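Local coordinates for BH1974 protein (Bacillus halodurans, PDB 3ON5) that probably serves as an XdhC/CoxI-family accessory protein in the maturation of xanthine dehydrogenase or a related molybdenum enzyme, at residues Asp253-Phe258 / Leu280-Glu285; Val266-Met269 / Lys275-Glu278; His271-Asp276 / Thr300-Gln305; Leu288-Ile293 / Ala335-Leu340. All coordinates share one frame; numbering follows the deposited sequence.

Contact 1: Asp253-Phe258 / Leu280-Glu285; sequences DFLRKF and LHFLLE
Leu255 and Phe282 carry this helix-helix contact, the two side chains lying alongside one another and pointing opposite ways. The central interaction is CH-pi. Leu255 CB sits 3.7 Å from the centroid of the Phe282 ring and only 3° off its normal, so the methylene lies squarely over the middle of one face. With CG anti to the backbone N (chi1 177°), the ring of Phe282 reaches out from helix 273-283, and its far end, CZ, comes to 3.6 Å from the backbone O of Leu255.

Plain apolar packing completes the meeting. The two branches of Leu255 divide the work: CD2 lies 3.6 Å from CD1 of Phe282, and CD1 reaches back to within 3.7 Å of Phe282 CB. Leu283 adds a looser touch, its CD2 4.2 Å from Leu255 CD2, and the same methyl lies in plane at the edge of the Phe282 ring. These are neighbouring helices on one face of a Rossmann-type parallel sheet: helix 251-257 follows strand 245-248 and helix 273-283 follows strand 265-268. Leu255 also packs on Phe205 of strand 200-205, so it is wedged between sheet and neighbouring helix, whereas Phe282 lies at the exposed border and has Lys286 as a cation-pi partner.

Between the two helices the meeting is apolar; on helix 251-257 itself, Arg256 NH1 forms a salt bridge with Asp253 OD1 at 2.8 Å, using the anti lone pair of the carboxylate oxygen, which lies in the guanidinium plane.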
loop_
_atom_site.group_PDB
_atom_site.type_symbol
_atom_site.label_atom_id
_atom_site.label_comp_id
_atom_site.label_asym_id
_atom_site.label_seq_id
_atom_site.Cartn_x
_atom_site.Cartn_y
_atom_site.Cartn_z
ATOM N N ASP A 253 -37.181 -21.335 23.066
ATOM C CA ASP A 253 -36.115 -22.301 23.318
ATOM C C ASP A 253 -34.851 -21.584 23.676
ATOM O O ASP A 253 -34.161 -22.012 24.582
ATOM C CB ASP A 253 -35.886 -23.196 22.110
ATOM C CG ASP A 253 -36.985 -24.185 21.872
ATOM O OD1 ASP A 253 -37.414 -24.838 22.845
ATOM O OD2 ASP A 253 -37.350 -24.383 20.700
ATOM N N PHE A 254 -34.547 -20.492 22.968
ATOM C CA PHE A 254 -33.374 -19.682 23.239
ATOM C C PHE A 254 -33.390 -19.184 24.680
ATOM O O PHE A 254 -32.434 -19.431 25.398
ATOM C CB PHE A 254 -33.297 -18.508 22.271
ATOM C CG PHE A 254 -32.085 -17.639 22.464
ATOM C CD1 PHE A 254 -30.894 -17.920 21.798
ATOM C CD2 PHE A 254 -32.145 -16.509 23.269
ATOM C CE1 PHE A 254 -29.781 -17.088 21.944
ATOM C CE2 PHE A 254 -31.032 -15.688 23.424
ATOM C CZ PHE A 254 -29.861 -15.968 22.745
ATOM N N LEU A 255 -34.499 -18.558 25.109
ATOM C CA LEU A 255 -34.700 -17.988 26.451
ATOM C C LEU A 255 -34.613 -19.070 27.535
ATOM O O LEU A 255 -34.124 -18.801 28.637
ATOM C CB LEU A 255 -36.047 -17.261 26.536
ATOM C CG LEU A 255 -36.173 -16.017 25.644
ATOM C CD1 LEU A 255 -37.604 -15.618 25.478
ATOM C CD2 LEU A 255 -35.278 -14.866 26.091
ATOM N N ARG A 256 -35.026 -20.296 27.217
ATOM C CA ARG A 256 -34.898 -21.410 28.154
ATOM C C ARG A 256 -33.415 -21.818 28.312
ATOM O O ARG A 256 -32.941 -21.983 29.431
ATOM C CB ARG A 256 -35.731 -22.621 27.695
ATOM C CG ARG A 256 -35.728 -23.746 28.719
ATOM C CD ARG A 256 -36.348 -25.059 28.260
ATOM N NE ARG A 256 -35.474 -25.802 27.345
ATOM C CZ ARG A 256 -35.666 -25.905 26.035
ATOM N NH1 ARG A 256 -36.736 -25.365 25.468
ATOM N NH2 ARG A 256 -34.816 -26.601 25.288
ATOM N N LYS A 257 -32.695 -21.949 27.190
ATOM C CA LYS A 257 -31.349 -22.470 27.122
ATOM C C LYS A 257 -30.272 -21.397 27.383
ATOM O O LYS A 257 -29.397 -21.655 28.201
ATOM C CB LYS A 257 -31.126 -23.122 25.747
ATOM C CG LYS A 257 -31.931 -24.430 25.592
ATOM C CD LYS A 257 -32.346 -24.803 24.137
ATOM C CE LYS A 257 -31.299 -25.312 23.174
ATOM N NZ LYS A 257 -31.909 -25.741 21.884
ATOM N N PHE A 258 -30.311 -20.231 26.706
ATOM C CA PHE A 258 -29.282 -19.179 26.817
ATOM C C PHE A 258 -29.580 -18.227 27.978
ATOM O O PHE A 258 -30.614 -17.562 28.001
ATOM C CB PHE A 258 -29.188 -18.396 25.503
ATOM C CG PHE A 258 -28.051 -17.397 25.364
ATOM C CD1 PHE A 258 -28.160 -16.114 25.901
ATOM C CD2 PHE A 258 -26.943 -17.681 24.559
ATOM C CE1 PHE A 258 -27.142 -15.178 25.720
ATOM C CE2 PHE A 258 -25.931 -16.741 24.376
ATOM C CZ PHE A 258 -26.032 -15.504 24.965
ATOM N N LEU A 280 -40.412 -10.277 24.942
ATOM C CA LEU A 280 -40.651 -9.198 25.895
ATOM C C LEU A 280 -41.276 -9.701 27.214
ATOM O O LEU A 280 -40.783 -9.345 28.280
ATOM C CB LEU A 280 -41.567 -8.145 25.266
ATOM C CG LEU A 280 -41.923 -6.924 26.128
ATOM C CD1 LEU A 280 -40.686 -6.149 26.544
ATOM C CD2 LEU A 280 -42.899 -6.030 25.393
ATOM N N HIS A 281 -42.333 -10.522 27.143
ATOM C CA HIS A 281 -43.030 -11.055 28.312
ATOM C C HIS A 281 -42.105 -11.880 29.181
ATOM O O HIS A 281 -42.285 -11.881 30.391
ATOM C CB HIS A 281 -44.229 -11.894 27.888
ATOM C CG HIS A 281 -45.426 -11.066 27.508
ATOM N ND1 HIS A 281 -46.677 -11.309 28.049
ATOM C CD2 HIS A 281 -45.504 -9.962 26.729
ATOM C CE1 HIS A 281 -47.479 -10.382 27.539
ATOM N NE2 HIS A 281 -46.816 -9.547 26.745
ATOM N N PHE A 282 -41.093 -12.540 28.592
ATOM C CA PHE A 282 -40.140 -13.347 29.344
ATOM C C PHE A 282 -39.185 -12.447 30.122
ATOM O O PHE A 282 -38.907 -12.718 31.288
ATOM C CB PHE A 282 -39.360 -14.290 28.406
ATOM C CG PHE A 282 -38.301 -15.118 29.091
ATOM C CD1 PHE A 282 -37.015 -14.616 29.285
ATOM C CD2 PHE A 282 -38.580 -16.407 29.531
ATOM C CE1 PHE A 282 -36.038 -15.380 29.940
ATOM C CE2 PHE A 282 -37.603 -17.169 30.182
ATOM C CZ PHE A 282 -36.344 -16.648 30.393
ATOM N N LEU A 283 -38.666 -11.397 29.456
ATOM C CA LEU A 283 -37.686 -10.449 29.977
ATOM C C LEU A 283 -38.286 -9.397 30.907
ATOM O O LEU A 283 -37.527 -8.592 31.444
ATOM C CB LEU A 283 -37.028 -9.724 28.801
ATOM C CG LEU A 283 -36.272 -10.557 27.771
ATOM C CD1 LEU A 283 -35.787 -9.680 26.650
ATOM C CD2 LEU A 283 -35.111 -11.309 28.382
ATOM N N LEU A 284 -39.626 -9.388 31.095
ATOM C CA LEU A 284 -40.321 -8.389 31.901
ATOM C C LEU A 284 -39.802 -8.272 33.327
ATOM O O LEU A 284 -39.363 -7.182 33.696
ATOM C CB LEU A 284 -41.824 -8.650 31.982
ATOM C CG LEU A 284 -42.677 -8.145 30.842
ATOM C CD1 LEU A 284 -44.094 -8.498 31.074
ATOM C CD2 LEU A 284 -42.599 -6.630 30.715
ATOM N N GLU A 285 -39.884 -9.327 34.141
ATOM C CA GLU A 285 -39.477 -9.184 35.537
ATOM C C GLU A 285 -37.962 -9.292 35.681
ATOM O O GLU A 285 -37.447 -8.896 36.733
ATOM C CB GLU A 285 -40.174 -10.222 36.434
ATOM C CG GLU A 285 -41.663 -9.984 36.662
ATOM C CD GLU A 285 -42.058 -8.995 37.743
ATOM O OE1 GLU A 285 -41.162 -8.457 38.435
ATOM O OE2 GLU A 285 -43.281 -8.806 37.937
#

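Contact 2: Val266-Met269 / Lys275-Glu278; sequences VLIM and KDQE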
loop_
_atom_site.group_PDB
_atom_site.type_symbol
_atom_site.label_atom_id
_atom_site.label_comp_id
_atom_site.label_asym_id
_atom_site.label_seq_id
_atom_site.Cartn_x
_atom_site.Cartn_y
_atom_site.Cartn_z
ATOM N N VAL A 266 -30.462 -6.076 25.257
ATOM C CA VAL A 266 -31.340 -6.866 24.403
ATOM C C VAL A 266 -31.944 -5.955 23.334
ATOM O O VAL A 266 -32.333 -4.808 23.611
ATOM C CB VAL A 266 -32.431 -7.629 25.194
ATOM C CG1 VAL A 266 -33.361 -8.395 24.250
ATOM C CG2 VAL A 266 -31.799 -8.586 26.209
ATOM N N LEU A 267 -32.030 -6.498 22.107
ATOM C CA LEU A 267 -32.586 -5.840 20.940
ATOM C C LEU A 267 -33.553 -6.797 20.245
ATOM O O LEU A 267 -33.132 -7.837 19.734
ATOM C CB LEU A 267 -31.409 -5.444 20.061
ATOM C CG LEU A 267 -31.478 -4.188 19.217
ATOM C CD1 LEU A 267 -32.026 -2.999 19.974
ATOM C CD2 LEU A 267 -30.126 -3.857 18.801
ATOM N N ILE A 268 -34.859 -6.495 20.339
ATOM C CA ILE A 268 -35.975 -7.278 19.808
ATOM C C ILE A 268 -36.352 -6.706 18.439
ATOM O O ILE A 268 -36.938 -5.619 18.365
ATOM C CB ILE A 268 -37.181 -7.261 20.807
ATOM C CG1 ILE A 268 -36.759 -7.552 22.261
ATOM C CG2 ILE A 268 -38.272 -8.199 20.358
ATOM C CD1 ILE A 268 -37.907 -7.480 23.303
HETATM N N MSE A 269 -36.016 -7.416 17.349
HETATM C CA MSE A 269 -36.316 -6.908 16.000
HETATM C C MSE A 269 -36.602 -8.047 15.034
HETATM O O MSE A 269 -35.972 -8.143 13.966
HETATM C CB MSE A 269 -35.170 -6.043 15.478
HETATM C CG MSE A 269 -33.777 -6.575 15.815
HETATM SE SE MSE A 269 -32.448 -5.288 15.279
HETATM C CE MSE A 269 -33.184 -3.732 16.082
ATOM N N LYS A 275 -43.763 -13.393 18.221
ATOM C CA LYS A 275 -42.386 -13.697 18.596
ATOM C C LYS A 275 -41.854 -12.611 19.543
ATOM O O LYS A 275 -41.392 -12.950 20.636
ATOM C CB LYS A 275 -41.482 -13.840 17.351
ATOM C CG LYS A 275 -41.805 -14.995 16.402
ATOM C CD LYS A 275 -41.418 -16.360 16.917
ATOM C CE LYS A 275 -41.865 -17.464 15.992
ATOM N NZ LYS A 275 -43.350 -17.543 15.923
ATOM N N ASP A 276 -41.989 -11.311 19.159
ATOM C CA ASP A 276 -41.580 -10.159 19.968
ATOM C C ASP A 276 -42.289 -10.156 21.325
ATOM O O ASP A 276 -41.662 -9.867 22.347
ATOM C CB ASP A 276 -41.865 -8.851 19.226
ATOM C CG ASP A 276 -41.011 -8.592 18.000
ATOM O OD1 ASP A 276 -39.990 -9.285 17.827
ATOM O OD2 ASP A 276 -41.308 -7.641 17.267
ATOM N N GLN A 277 -43.582 -10.521 21.341
ATOM C CA GLN A 277 -44.367 -10.594 22.553
ATOM C C GLN A 277 -43.861 -11.716 23.478
ATOM O O GLN A 277 -43.808 -11.464 24.679
ATOM C CB GLN A 277 -45.840 -10.801 22.219
ATOM C CG GLN A 277 -46.737 -10.527 23.408
ATOM C CD GLN A 277 -48.180 -10.704 23.076
ATOM O OE1 GLN A 277 -48.629 -11.809 22.755
ATOM N NE2 GLN A 277 -48.951 -9.629 23.227
ATOM N N GLU A 278 -43.454 -12.922 22.966
ATOM C CA GLU A 278 -42.972 -13.941 23.920
ATOM C C GLU A 278 -41.625 -13.501 24.473
ATOM O O GLU A 278 -41.418 -13.643 25.677
ATOM C CB GLU A 278 -42.911 -15.417 23.396
ATOM C CG GLU A 278 -41.918 -15.865 22.318
ATOM C CD GLU A 278 -42.043 -17.349 21.947
ATOM O OE1 GLU A 278 -42.977 -18.001 22.472
ATOM O OE2 GLU A 278 -41.232 -17.861 21.133
#
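Ile268 CG2 and the carboxylate end of Asp276 meet where the end of a strand faces the first turn of the following helix. The methyl lies 3.2 Å from Asp276 OD1, with CG and CB of the aspartate a little farther off, so one branch of the isoleucine packs against the side of the short aspartate chain. Ile268 CG2 is anti to its own backbone N, while CG1 is anti to the carbonyl carbon (chi1 -47°); the beta-branch thus sends one arm to the aspartate and leaves the other to carry CD1 along the sheet, onto Ile291 and Ile293 of strand 290-293. Asp276 OD1 also faces the backbone N of Met269, but at 4.4 Å this is mere proximity.

These residues open the beta-alpha-beta crossover in which strand 265-268 leads through helix 273-283 to strand 290-293, a right-handed unit of the kind from which Rossmann folds are built. The contact is buried, and the polar end of Asp276 finds its partners just beyond it. OD1 is hydrogen-bonded to OG1 of Thr270, in the turn between strand and helix, and OD2 forms a salt bridge with NH2 of Arg299. With one oxygen engaged by the turn and the other by the arginine of helix 297-304, the carboxylate is held against rotation, and the methyl of Ile268 packs beside a fixed group.

Farther out, the strand itself is positioned by backbone hydrogen bonds to strands on both flanks: Leu267 pairs with Ile203 and Phe205, and Ile268 with Gly292. The selenomethionine at Met269 points the other way, packing on Leu214 and Ile204.

Contact 3: His271-Asp276 / Thr300-Gln305; sequences HHFQKD and TRRLLQ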
loop_
_atom_site.group_PDB
_atom_site.type_symbol
_atom_site.label_atom_id
_atom_site.label_comp_id
_atom_site.label_asym_id
_atom_site.label_seq_id
_atom_site.Cartn_x
_atom_site.Cartn_y
_atom_site.Cartn_z
ATOM N N HIS A 271 -39.734 -8.569 13.705
ATOM C CA HIS A 271 -40.789 -8.085 12.797
ATOM C C HIS A 271 -42.004 -9.012 12.848
ATOM O O HIS A 271 -42.846 -8.958 11.963
ATOM C CB HIS A 271 -40.292 -7.935 11.341
ATOM C CG HIS A 271 -39.175 -6.956 11.175
ATOM N ND1 HIS A 271 -39.421 -5.607 11.077
ATOM C CD2 HIS A 271 -37.844 -7.167 11.052
ATOM C CE1 HIS A 271 -38.238 -5.032 10.917
ATOM N NE2 HIS A 271 -37.255 -5.930 10.903
ATOM N N HIS A 272 -42.080 -9.866 13.879
ATOM C CA HIS A 272 -43.151 -10.832 14.165
ATOM C C HIS A 272 -43.684 -10.545 15.527
ATOM O O HIS A 272 -42.959 -10.710 16.507
ATOM C CB HIS A 272 -42.657 -12.286 14.058
ATOM C CG HIS A 272 -42.345 -12.732 12.666
ATOM N ND1 HIS A 272 -41.175 -12.337 12.020
ATOM C CD2 HIS A 272 -43.025 -13.581 11.861
ATOM C CE1 HIS A 272 -41.211 -12.914 10.830
ATOM N NE2 HIS A 272 -42.303 -13.681 10.690
ATOM N N PHE A 273 -44.936 -10.079 15.592
ATOM C CA PHE A 273 -45.604 -9.646 16.809
ATOM C C PHE A 273 -45.597 -10.729 17.891
ATOM O O PHE A 273 -45.131 -10.461 18.996
ATOM C CB PHE A 273 -47.048 -9.233 16.512
ATOM C CG PHE A 273 -47.716 -8.532 17.673
ATOM C CD1 PHE A 273 -48.423 -9.256 18.633
ATOM C CD2 PHE A 273 -47.654 -7.148 17.802
ATOM C CE1 PHE A 273 -49.025 -8.611 19.712
ATOM C CE2 PHE A 273 -48.280 -6.502 18.870
ATOM C CZ PHE A 273 -48.960 -7.237 19.817
ATOM N N GLN A 274 -46.111 -11.925 17.593
ATOM C CA GLN A 274 -46.191 -13.020 18.564
ATOM C C GLN A 274 -44.795 -13.381 19.108
ATOM O O GLN A 274 -44.662 -13.611 20.317
ATOM C CB GLN A 274 -46.848 -14.241 17.900
ATOM C CG GLN A 274 -47.048 -15.460 18.802
ATOM C CD GLN A 274 -47.600 -16.636 18.024
ATOM O OE1 GLN A 274 -48.770 -16.651 17.610
ATOM N NE2 GLN A 274 -46.770 -17.659 17.823
ATOM N N LYS A 275 -43.763 -13.393 18.221
ATOM C CA LYS A 275 -42.386 -13.697 18.596
ATOM C C LYS A 275 -41.854 -12.611 19.543
ATOM O O LYS A 275 -41.392 -12.950 20.636
ATOM C CB LYS A 275 -41.482 -13.840 17.351
ATOM C CG LYS A 275 -41.805 -14.995 16.402
ATOM C CD LYS A 275 -41.418 -16.360 16.917
ATOM C CE LYS A 275 -41.865 -17.464 15.992
ATOM N NZ LYS A 275 -43.350 -17.543 15.923
ATOM N N ASP A 276 -41.989 -11.311 19.159
ATOM C CA ASP A 276 -41.580 -10.159 19.968
ATOM C C ASP A 276 -42.289 -10.156 21.325
ATOM O O ASP A 276 -41.662 -9.867 22.347
ATOM C CB ASP A 276 -41.865 -8.851 19.226
ATOM C CG ASP A 276 -41.011 -8.592 18.000
ATOM O OD1 ASP A 276 -39.990 -9.285 17.827
ATOM O OD2 ASP A 276 -41.308 -7.641 17.267
ATOM N N THR A 300 -45.629 -1.564 20.757
ATOM C CA THR A 300 -44.979 -2.001 21.989
ATOM C C THR A 300 -46.022 -1.916 23.140
ATOM O O THR A 300 -45.933 -2.727 24.065
ATOM C CB THR A 300 -43.702 -1.180 22.201
ATOM O OG1 THR A 300 -42.802 -1.544 21.143
ATOM C CG2 THR A 300 -43.018 -1.461 23.536
ATOM N N ARG A 301 -47.033 -1.018 23.049
ATOM C CA ARG A 301 -48.148 -0.979 24.004
ATOM C C ARG A 301 -49.016 -2.231 23.804
ATOM O O ARG A 301 -49.457 -2.844 24.785
ATOM C CB ARG A 301 -48.988 0.304 23.882
ATOM C CG ARG A 301 -48.460 1.450 24.743
ATOM C CD ARG A 301 -49.408 2.644 24.855
ATOM N NE ARG A 301 -49.525 3.441 23.627
ATOM C CZ ARG A 301 -48.825 4.541 23.361
ATOM N NH1 ARG A 301 -47.916 4.984 24.221
ATOM N NH2 ARG A 301 -49.009 5.191 22.219
ATOM N N ARG A 302 -49.210 -2.636 22.525
ATOM C CA ARG A 302 -49.969 -3.831 22.167
ATOM C C ARG A 302 -49.191 -5.083 22.605
ATOM O O ARG A 302 -49.805 -6.024 23.110
ATOM C CB ARG A 302 -50.302 -3.864 20.665
ATOM C CG ARG A 302 -51.489 -2.964 20.321
ATOM C CD ARG A 302 -51.952 -3.015 18.873
ATOM N NE ARG A 302 -51.078 -2.269 17.963
ATOM C CZ ARG A 302 -50.243 -2.822 17.082
ATOM N NH1 ARG A 302 -50.192 -4.143 16.941
ATOM N NH2 ARG A 302 -49.486 -2.055 16.303
ATOM N N LEU A 303 -47.842 -5.060 22.480
ATOM C CA LEU A 303 -46.948 -6.144 22.910
ATOM C C LEU A 303 -47.036 -6.364 24.429
ATOM O O LEU A 303 -47.083 -7.516 24.874
ATOM C CB LEU A 303 -45.478 -5.863 22.515
ATOM C CG LEU A 303 -45.076 -6.026 21.049
ATOM C CD1 LEU A 303 -43.653 -5.610 20.851
ATOM C CD2 LEU A 303 -45.195 -7.461 20.595
ATOM N N LEU A 304 -47.078 -5.257 25.212
ATOM C CA LEU A 304 -47.172 -5.283 26.673
ATOM C C LEU A 304 -48.556 -5.709 27.107
ATOM O O LEU A 304 -48.676 -6.249 28.201
ATOM C CB LEU A 304 -46.816 -3.927 27.302
ATOM C CG LEU A 304 -45.332 -3.527 27.244
ATOM C CD1 LEU A 304 -45.156 -2.038 27.400
ATOM C CD2 LEU A 304 -44.494 -4.294 28.256
ATOM N N GLN A 305 -49.589 -5.527 26.237
ATOM C CA GLN A 305 -51.004 -5.911 26.441
ATOM C C GLN A 305 -51.395 -5.781 27.943
ATOM O O GLN A 305 -51.771 -6.765 28.604
ATOM C CB GLN A 305 -51.325 -7.343 25.906
ATOM C CG GLN A 305 -50.367 -8.487 26.326
ATOM C CD GLN A 305 -51.024 -9.850 26.331
ATOM O OE1 GLN A 305 -52.115 -10.047 26.889
ATOM N NE2 GLN A 305 -50.313 -10.850 25.827
#
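Phe273 and Leu303 mesh across two helices, with Leu303 CD2 seated over the ring face, 3.7 Å from the centroid and 12° off the normal. The conformations explain the fit. Phe273 has CG anti to the backbone N (chi1 -169°), which swings the ring out from the first turn of helix 273-283 until CZ comes 3.5 Å from the backbone C of Arg302, at the ring edge. Leu303 turns its CD2 methyl back between the ring and Asp276, whose CB is 3.9 Å away.

Here consecutive helices of the Rossmann-type domain pack side by side, after strands 265-268 and 290-293 respectively. Arg302 closes the outer border: its chain bends at chi3, bringing NH1 to 3.6 Å from Phe273 CE2. The ring and guanidinium planes are 11° apart, but the guanidinium meets CE2 obliquely and the two side chains cross at about a right angle. Replacing Phe273 with an alanine would probably open a gap under Leu303 CD2 and leave the guanidinium of Arg302 freer to swing. The second subunit borders this edge, where its Glu100 packs on Phe273 and makes a long, weak ion pair with Arg302 NH1.

Contact 4: Leu288-Ile293 / Ala335-Leu340; sequences LRYIGI and AQLIQL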
loop_
_atom_site.group_PDB
_atom_site.type_symbol
_atom_site.label_atom_id
_atom_site.label_comp_id
_atom_site.label_asym_id
_atom_site.label_seq_id
_atom_site.Cartn_x
_atom_site.Cartn_y
_atom_site.Cartn_z
ATOM N N LEU A 288 -32.791 -5.855 33.660
ATOM C CA LEU A 288 -31.940 -5.733 32.462
ATOM C C LEU A 288 -31.425 -4.324 32.266
ATOM O O LEU A 288 -32.115 -3.344 32.570
ATOM C CB LEU A 288 -32.671 -6.169 31.181
ATOM C CG LEU A 288 -32.453 -7.598 30.727
ATOM C CD1 LEU A 288 -33.622 -8.081 29.920
ATOM C CD2 LEU A 288 -31.163 -7.740 29.951
ATOM N N ARG A 289 -30.202 -4.241 31.737
ATOM C CA ARG A 289 -29.504 -3.006 31.415
ATOM C C ARG A 289 -30.285 -2.212 30.365
ATOM O O ARG A 289 -30.486 -1.006 30.526
ATOM C CB ARG A 289 -28.098 -3.373 30.899
ATOM C CG ARG A 289 -27.149 -2.225 30.621
ATOM C CD ARG A 289 -26.511 -1.626 31.858
ATOM N NE ARG A 289 -25.513 -0.612 31.512
ATOM C CZ ARG A 289 -24.233 -0.877 31.265
ATOM N NH1 ARG A 289 -23.785 -2.128 31.310
ATOM N NH2 ARG A 289 -23.394 0.103 30.958
ATOM N N TYR A 290 -30.772 -2.918 29.316
ATOM C CA TYR A 290 -31.446 -2.325 28.165
ATOM C C TYR A 290 -32.333 -3.317 27.394
ATOM O O TYR A 290 -31.887 -4.437 27.150
ATOM C CB TYR A 290 -30.321 -1.827 27.230
ATOM C CG TYR A 290 -30.753 -1.283 25.895
ATOM C CD1 TYR A 290 -31.073 0.058 25.741
ATOM C CD2 TYR A 290 -30.763 -2.090 24.762
ATOM C CE1 TYR A 290 -31.434 0.576 24.502
ATOM C CE2 TYR A 290 -31.151 -1.591 23.523
ATOM C CZ TYR A 290 -31.470 -0.253 23.397
ATOM O OH TYR A 290 -31.826 0.260 22.180
ATOM N N ILE A 291 -33.553 -2.878 26.960
ATOM C CA ILE A 291 -34.493 -3.613 26.088
ATOM C C ILE A 291 -34.968 -2.636 25.026
ATOM O O ILE A 291 -35.630 -1.647 25.340
ATOM C CB ILE A 291 -35.697 -4.321 26.778
ATOM C CG1 ILE A 291 -35.268 -5.245 27.931
ATOM C CG2 ILE A 291 -36.560 -5.073 25.732
ATOM C CD1 ILE A 291 -36.439 -5.686 28.805
ATOM N N GLY A 292 -34.572 -2.892 23.794
ATOM C CA GLY A 292 -34.943 -2.048 22.672
ATOM C C GLY A 292 -35.818 -2.835 21.726
ATOM O O GLY A 292 -35.452 -3.951 21.341
ATOM N N ILE A 293 -37.005 -2.284 21.384
ATOM C CA ILE A 293 -37.920 -2.976 20.483
ATOM C C ILE A 293 -38.151 -2.102 19.257
ATOM O O ILE A 293 -38.574 -0.949 19.375
ATOM C CB ILE A 293 -39.263 -3.387 21.148
ATOM C CG1 ILE A 293 -39.045 -3.986 22.535
ATOM C CG2 ILE A 293 -40.057 -4.338 20.221
ATOM C CD1 ILE A 293 -40.305 -4.278 23.266
ATOM N N ALA A 335 -25.633 4.446 18.588
ATOM C CA ALA A 335 -25.541 5.781 19.205
ATOM C C ALA A 335 -26.212 5.778 20.588
ATOM O O ALA A 335 -25.582 6.163 21.576
ATOM C CB ALA A 335 -26.185 6.818 18.303
ATOM N N GLN A 336 -27.447 5.236 20.665
ATOM C CA GLN A 336 -28.206 5.083 21.912
ATOM C C GLN A 336 -27.477 4.185 22.902
ATOM O O GLN A 336 -27.478 4.477 24.091
ATOM C CB GLN A 336 -29.596 4.500 21.628
ATOM C CG GLN A 336 -30.559 4.566 22.813
ATOM C CD GLN A 336 -31.933 4.171 22.382
ATOM O OE1 GLN A 336 -32.163 3.063 21.908
ATOM N NE2 GLN A 336 -32.872 5.084 22.482
ATOM N N LEU A 337 -26.854 3.107 22.420
ATOM C CA LEU A 337 -26.143 2.162 23.263
ATOM C C LEU A 337 -24.914 2.821 23.870
ATOM O O LEU A 337 -24.740 2.726 25.084
ATOM C CB LEU A 337 -25.767 0.898 22.484
ATOM C CG LEU A 337 -26.935 0.008 22.056
ATOM C CD1 LEU A 337 -26.432 -1.195 21.318
ATOM C CD2 LEU A 337 -27.734 -0.466 23.243
ATOM N N ILE A 338 -24.119 3.548 23.053
ATOM C CA ILE A 338 -22.927 4.307 23.474
ATOM C C ILE A 338 -23.344 5.354 24.526
ATOM O O ILE A 338 -22.751 5.414 25.607
ATOM C CB ILE A 338 -22.214 4.968 22.243
ATOM C CG1 ILE A 338 -21.624 3.884 21.323
ATOM C CG2 ILE A 338 -21.117 5.946 22.695
ATOM C CD1 ILE A 338 -21.187 4.336 19.902
ATOM N N GLN A 339 -24.391 6.140 24.215
ATOM C CA GLN A 339 -24.908 7.171 25.097
ATOM C C GLN A 339 -25.226 6.613 26.494
ATOM O O GLN A 339 -24.876 7.249 27.474
ATOM C CB GLN A 339 -26.163 7.799 24.489
ATOM C CG GLN A 339 -26.676 8.999 25.270
ATOM C CD GLN A 339 -28.037 9.405 24.792
ATOM O OE1 GLN A 339 -28.229 10.526 24.307
ATOM N NE2 GLN A 339 -29.007 8.482 24.883
ATOM N N LEU A 340 -25.841 5.427 26.582
ATOM C CA LEU A 340 -26.225 4.822 27.860
ATOM C C LEU A 340 -25.042 4.213 28.600
ATOM O O LEU A 340 -25.048 4.237 29.823
ATOM C CB LEU A 340 -27.296 3.740 27.675
ATOM C CG LEU A 340 -28.600 4.207 27.034
ATOM C CD1 LEU A 340 -29.490 3.039 26.723
ATOM C CD2 LEU A 340 -29.323 5.276 27.879
#
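Strand 290-293 of the parallel Rossmann-type sheet is overlaid by the long C-terminal helix 326-343, and Tyr290 fills the space between them. The short segments run almost antiparallel, at 162°, with their axes 11.2 Å apart at closest approach, a separation that the tyrosine ring bridges with three residues of the helix.

Leu337 comes over one face of that ring, its CD2 lying 3.7 Å from the centroid in a CH-pi contact. Leu340 approaches obliquely, CD1 being 3.5 Å from Tyr290 CD1. At the phenol end, Tyr290 OH donates a hydrogen bond of 2.8 Å to Gln336 OE1; the C=O...donor angle is 146°, and the donor is tilted somewhat out of the carbonyl plane. Both partners extend to make it: Tyr290 holds CG anti to its backbone N (chi1 174°), and the glutamine chain is stretched beyond CG. Gln336 OE1 also accepts from the backbone N of Gly318, so two bonds grip this buried oxygen and hold the carbonyl end of the amide in place. Gly292, two residues along the strand, bears no side chain and leaves room for the hydroxyl. Tyr314 and Phe265, on the two neighbouring strands, pack beside the tyrosine.

A leucine in place of Tyr290 would probably leave Gln336 OE1 with one bond fewer and take the flat surface away from Leu337 CD2.

Beyond the helix, Ala335 packs on Ile331 of the second subunit, so the layer above the strand also reaches the subunit interface. A helix laid antiparallel over a parallel strand in this way is typical of the three-layer alpha/beta/alpha sandwich of Rossmann domains.

All four contacts fall in the XdhC Rossmann domain and follow its chain from helix 251-257 through strand 265-268, helix 273-283, strand 290-293 and helix 297-304 to helix 326-343. Helix 273-283 serves contacts 1, 2 and 3: its flanks meet the helices before and after it, and its first turn meets the sheet. The centres of contacts 2 and 3, which share Asp276, are about 7 Å apart, and those of contacts 1 and 2 about 10 Å. The centre of contact 4, about 14 Å from that of contact 2, lies on the other face of the sheet; hydrogen bonds between strands 265-268 and 290-293 connect the two. Contacts 3 and 4 both reach the second subunit, tying both helical layers to the assembly.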